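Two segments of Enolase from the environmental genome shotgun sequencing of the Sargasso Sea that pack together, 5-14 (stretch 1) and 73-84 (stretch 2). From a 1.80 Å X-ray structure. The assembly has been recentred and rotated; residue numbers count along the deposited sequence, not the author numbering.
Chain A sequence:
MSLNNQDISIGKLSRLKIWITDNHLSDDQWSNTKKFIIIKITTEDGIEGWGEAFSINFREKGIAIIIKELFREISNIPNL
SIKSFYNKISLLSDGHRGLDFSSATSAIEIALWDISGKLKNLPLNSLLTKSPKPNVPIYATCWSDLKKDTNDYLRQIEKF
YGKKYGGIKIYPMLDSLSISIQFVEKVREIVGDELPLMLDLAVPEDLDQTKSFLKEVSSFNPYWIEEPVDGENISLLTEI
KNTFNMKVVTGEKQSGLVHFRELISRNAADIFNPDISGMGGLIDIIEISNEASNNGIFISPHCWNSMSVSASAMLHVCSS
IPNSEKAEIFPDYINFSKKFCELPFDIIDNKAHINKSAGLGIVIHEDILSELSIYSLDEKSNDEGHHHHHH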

# COMPACT_ATOMS: atom_id res chain seq x y z
N ASN A 5 -22.54 9.12 15.70
CA ASN A 5 -21.66 8.62 16.81
C ASN A 5 -20.18 8.77 16.48
O ASN A 5 -19.33 8.66 17.36
CB ASN A 5 -22.01 7.16 17.18
CG ASN A 5 -23.32 7.04 17.99
OD1 ASN A 5 -23.56 7.81 18.93
ND2 ASN A 5 -24.16 6.08 17.63
N GLN A 6 -19.86 9.06 15.23
CA GLN A 6 -18.47 9.32 14.89
C GLN A 6 -18.04 10.72 15.35
O GLN A 6 -16.85 11.07 15.33
CB GLN A 6 -18.19 9.03 13.41
CG GLN A 6 -19.01 9.80 12.45
CD GLN A 6 -19.01 9.17 11.06
OE1 GLN A 6 -19.02 7.94 10.91
NE2 GLN A 6 -19.01 10.01 10.04
N ASP A 7 -19.02 11.51 15.80
CA ASP A 7 -18.78 12.84 16.35
C ASP A 7 -18.56 12.87 17.85
O ASP A 7 -18.39 13.96 18.42
CB ASP A 7 -19.97 13.75 16.07
CG ASP A 7 -20.04 14.16 14.64
OD1 ASP A 7 -18.97 14.25 13.99
OD2 ASP A 7 -21.18 14.41 14.17
N ILE A 8 -18.61 11.71 18.49
CA ILE A 8 -18.41 11.63 19.94
C ILE A 8 -17.06 12.27 20.30
O ILE A 8 -16.04 11.92 19.73
CB ILE A 8 -18.46 10.17 20.42
CG1 ILE A 8 -19.88 9.61 20.23
CG2 ILE A 8 -17.97 10.05 21.88
CD1 ILE A 8 -20.00 8.10 20.46
N SER A 9 -17.06 13.23 21.23
CA SER A 9 -15.84 13.90 21.59
C SER A 9 -14.98 13.01 22.49
O SER A 9 -15.45 12.54 23.53
CB SER A 9 -16.09 15.25 22.26
OG SER A 9 -14.83 15.89 22.49
N ILE A 10 -13.75 12.78 22.05
CA ILE A 10 -12.80 11.93 22.75
C ILE A 10 -11.81 12.79 23.54
O ILE A 10 -11.39 12.40 24.63
CB ILE A 10 -12.05 10.98 21.74
CG1 ILE A 10 -13.01 9.89 21.23
CG2 ILE A 10 -10.79 10.37 22.34
CD1 ILE A 10 -12.48 9.10 20.02
N GLY A 11 -11.42 13.93 22.97
CA GLY A 11 -10.46 14.82 23.61
C GLY A 11 -9.03 14.52 23.23
O GLY A 11 -8.79 13.84 22.22
N LYS A 12 -8.07 15.03 24.00
CA LYS A 12 -6.65 14.78 23.75
C LYS A 12 -6.26 13.36 24.17
O LYS A 12 -6.86 12.79 25.07
CB LYS A 12 -5.77 15.79 24.50
CG LYS A 12 -5.81 17.23 23.97
CD LYS A 12 -4.53 17.98 24.35
CE LYS A 12 -4.80 19.40 24.83
NZ LYS A 12 -4.58 20.45 23.80
N LEU A 13 -5.27 12.79 23.49
CA LEU A 13 -4.77 11.46 23.84
C LEU A 13 -3.55 11.63 24.69
O LEU A 13 -2.76 12.54 24.46
CB LEU A 13 -4.42 10.65 22.59
CG LEU A 13 -5.50 10.50 21.52
CD1 LEU A 13 -4.99 9.63 20.38
CD2 LEU A 13 -6.81 9.89 22.10
N SER A 14 -3.38 10.76 25.68
CA SER A 14 -2.22 10.89 26.55
C SER A 14 -1.17 9.80 26.40
O SER A 14 0.03 10.07 26.56
CB SER A 14 -2.61 11.10 28.03
OG SER A 14 -3.34 10.01 28.54
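Stretch 2 (73-84) EISNIPNLSIKS

The shortest polar contact between the stretches joins two backbones: Ile10 N donates to Leu80 O at 2.8 Å with an N-H...O angle of 161°. Gly11 N also points at Leu80 O, but at 3.4 Å and 151° this second bond is weak. Near the start of the helix at 82-84, Lys83 N donates to Gln6 O at 3.0 Å and 166°; Ser81 OG adds a weak bond to Gln6 O at 3.4 Å. Ser81 is the N-cap, its OG accepting from Ser84 N at 3.0 Å, while Ser81 N donates back to Ser84 OG at 2.9 Å. Water 1 extends this end of the contact, donating to Ile8 O at 2.7 Å and accepting from Ile82 N at 3.0 Å. At the other end, Leu13 N donates to Ser75 O at 3.1 Å and 144°.

The CA register gives the direction. Gln6 CA lies 5.0 Å from Ile82 CA, Ser9 CA 5.2 Å from Ser81 CA, Gly11 CA 4.9 Å from Asn79 CA, Lys12 CA 4.9 Å from Pro78 CA and Leu13 CA 4.6 Å from Ser75 CA, so the chains run antiparallel. Stretch 2 leaves a helix and passes through type I turns at 74-77 and 77-80 before the next helix; stretch 1 starts with a type I turn at 5-8 and enters a strand at Leu13.

Gly11, at phi 90° and psi -163°, adopts a backbone conformation that itself calls for glycine, and its CA lies 3.2 Å from Pro78 O in a CA-H...O contact.

The apolar packing centres on Leu13, whose CB points toward stretch 2: its CD1 is 3.4 Å from Ile74 CD1 and its CG 3.8 Å from Leu80 CD2. Farther out, Lys12 CG rests 3.7 Å from Pro78 CA, and Asp7 OD1 stays 4.3 Å from Lys83 NZ, beyond a salt bridge. Altogether 786 Å² is buried, both sides summed.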

# COMPACT_ATOMS: atom_id res chain seq x y z
N GLU A 73 1.08 12.88 16.16
CA GLU A 73 0.44 13.95 15.40
C GLU A 73 -0.97 14.25 15.88
O GLU A 73 -1.39 15.40 15.95
CB GLU A 73 0.47 13.62 13.90
CG GLU A 73 -0.15 14.69 13.00
CD GLU A 73 0.61 16.03 12.99
OE1 GLU A 73 1.76 16.11 13.49
OE2 GLU A 73 0.05 17.01 12.46
N ILE A 74 -1.72 13.22 16.22
CA ILE A 74 -3.11 13.41 16.61
C ILE A 74 -3.34 13.65 18.11
O ILE A 74 -4.44 14.04 18.49
CB ILE A 74 -3.99 12.24 16.14
CG1 ILE A 74 -3.63 10.98 16.93
CG2 ILE A 74 -3.83 12.05 14.62
CD1 ILE A 74 -4.71 9.92 16.98
N SER A 75 -2.32 13.41 18.93
CA SER A 75 -2.50 13.39 20.40
C SER A 75 -2.79 14.75 21.04
O SER A 75 -3.28 14.82 22.18
CB SER A 75 -1.29 12.75 21.10
OG SER A 75 -0.11 13.50 20.88
N ASN A 76 -2.49 15.83 20.32
CA ASN A 76 -2.66 17.20 20.83
C ASN A 76 -3.93 17.88 20.30
O ASN A 76 -4.19 19.04 20.61
CB ASN A 76 -1.42 18.05 20.50
CG ASN A 76 -0.81 17.72 19.12
OD1 ASN A 76 -1.22 16.76 18.45
ND2 ASN A 76 0.18 18.51 18.70
N ILE A 77 -4.69 17.14 19.48
CA ILE A 77 -5.94 17.65 18.93
C ILE A 77 -6.98 17.65 20.05
O ILE A 77 -7.43 16.60 20.48
CB ILE A 77 -6.43 16.79 17.72
CG1 ILE A 77 -5.39 16.80 16.58
CG2 ILE A 77 -7.80 17.27 17.25
CD1 ILE A 77 -5.84 16.09 15.28
N PRO A 78 -7.36 18.85 20.53
CA PRO A 78 -8.19 18.94 21.74
C PRO A 78 -9.59 18.35 21.58
O PRO A 78 -10.16 17.79 22.53
CB PRO A 78 -8.29 20.45 22.00
CG PRO A 78 -8.04 21.09 20.65
CD PRO A 78 -7.07 20.18 19.95
N ASN A 79 -10.16 18.49 20.39
CA ASN A 79 -11.53 18.07 20.15
C ASN A 79 -11.60 16.84 19.24
O ASN A 79 -12.46 16.74 18.38
CB ASN A 79 -12.34 19.24 19.57
CG ASN A 79 -11.52 20.13 18.64
OD1 ASN A 79 -10.67 19.65 17.87
ND2 ASN A 79 -11.76 21.45 18.71
N LEU A 80 -10.68 15.91 19.45
CA LEU A 80 -10.59 14.69 18.63
C LEU A 80 -11.85 13.81 18.68
O LEU A 80 -12.46 13.62 19.73
CB LEU A 80 -9.36 13.87 19.04
CG LEU A 80 -8.95 12.67 18.18
CD1 LEU A 80 -8.51 13.11 16.78
CD2 LEU A 80 -7.84 11.89 18.88
N SER A 81 -12.23 13.30 17.51
CA SER A 81 -13.29 12.31 17.38
C SER A 81 -12.89 11.31 16.30
O SER A 81 -11.90 11.51 15.61
CB SER A 81 -14.60 13.00 17.00
OG SER A 81 -14.53 13.52 15.67
N ILE A 82 -13.67 10.24 16.17
CA ILE A 82 -13.47 9.26 15.09
C ILE A 82 -13.48 10.00 13.76
O ILE A 82 -12.57 9.84 12.94
CB ILE A 82 -14.53 8.16 15.09
CG1 ILE A 82 -14.42 7.31 16.36
CG2 ILE A 82 -14.38 7.21 13.86
CD1 ILE A 82 -15.74 6.64 16.70
N LYS A 83 -14.49 10.85 13.57
CA LYS A 83 -14.62 11.66 12.35
C LYS A 83 -13.45 12.60 12.12
O LYS A 83 -12.93 12.65 11.01
CB LYS A 83 -15.94 12.45 12.35
CG LYS A 83 -16.16 13.25 11.07
CD LYS A 83 -17.63 13.58 10.86
CE LYS A 83 -17.81 14.71 9.84
NZ LYS A 83 -19.22 15.22 9.80
N SER A 84 -13.03 13.36 13.13
CA SER A 84 -11.93 14.29 12.88
C SER A 84 -10.62 13.52 12.67
O SER A 84 -9.75 13.96 11.90
CB SER A 84 -11.80 15.40 13.96
OG SER A 84 -11.43 14.87 15.21
O HOH W 1 -15.72 9.67 18.28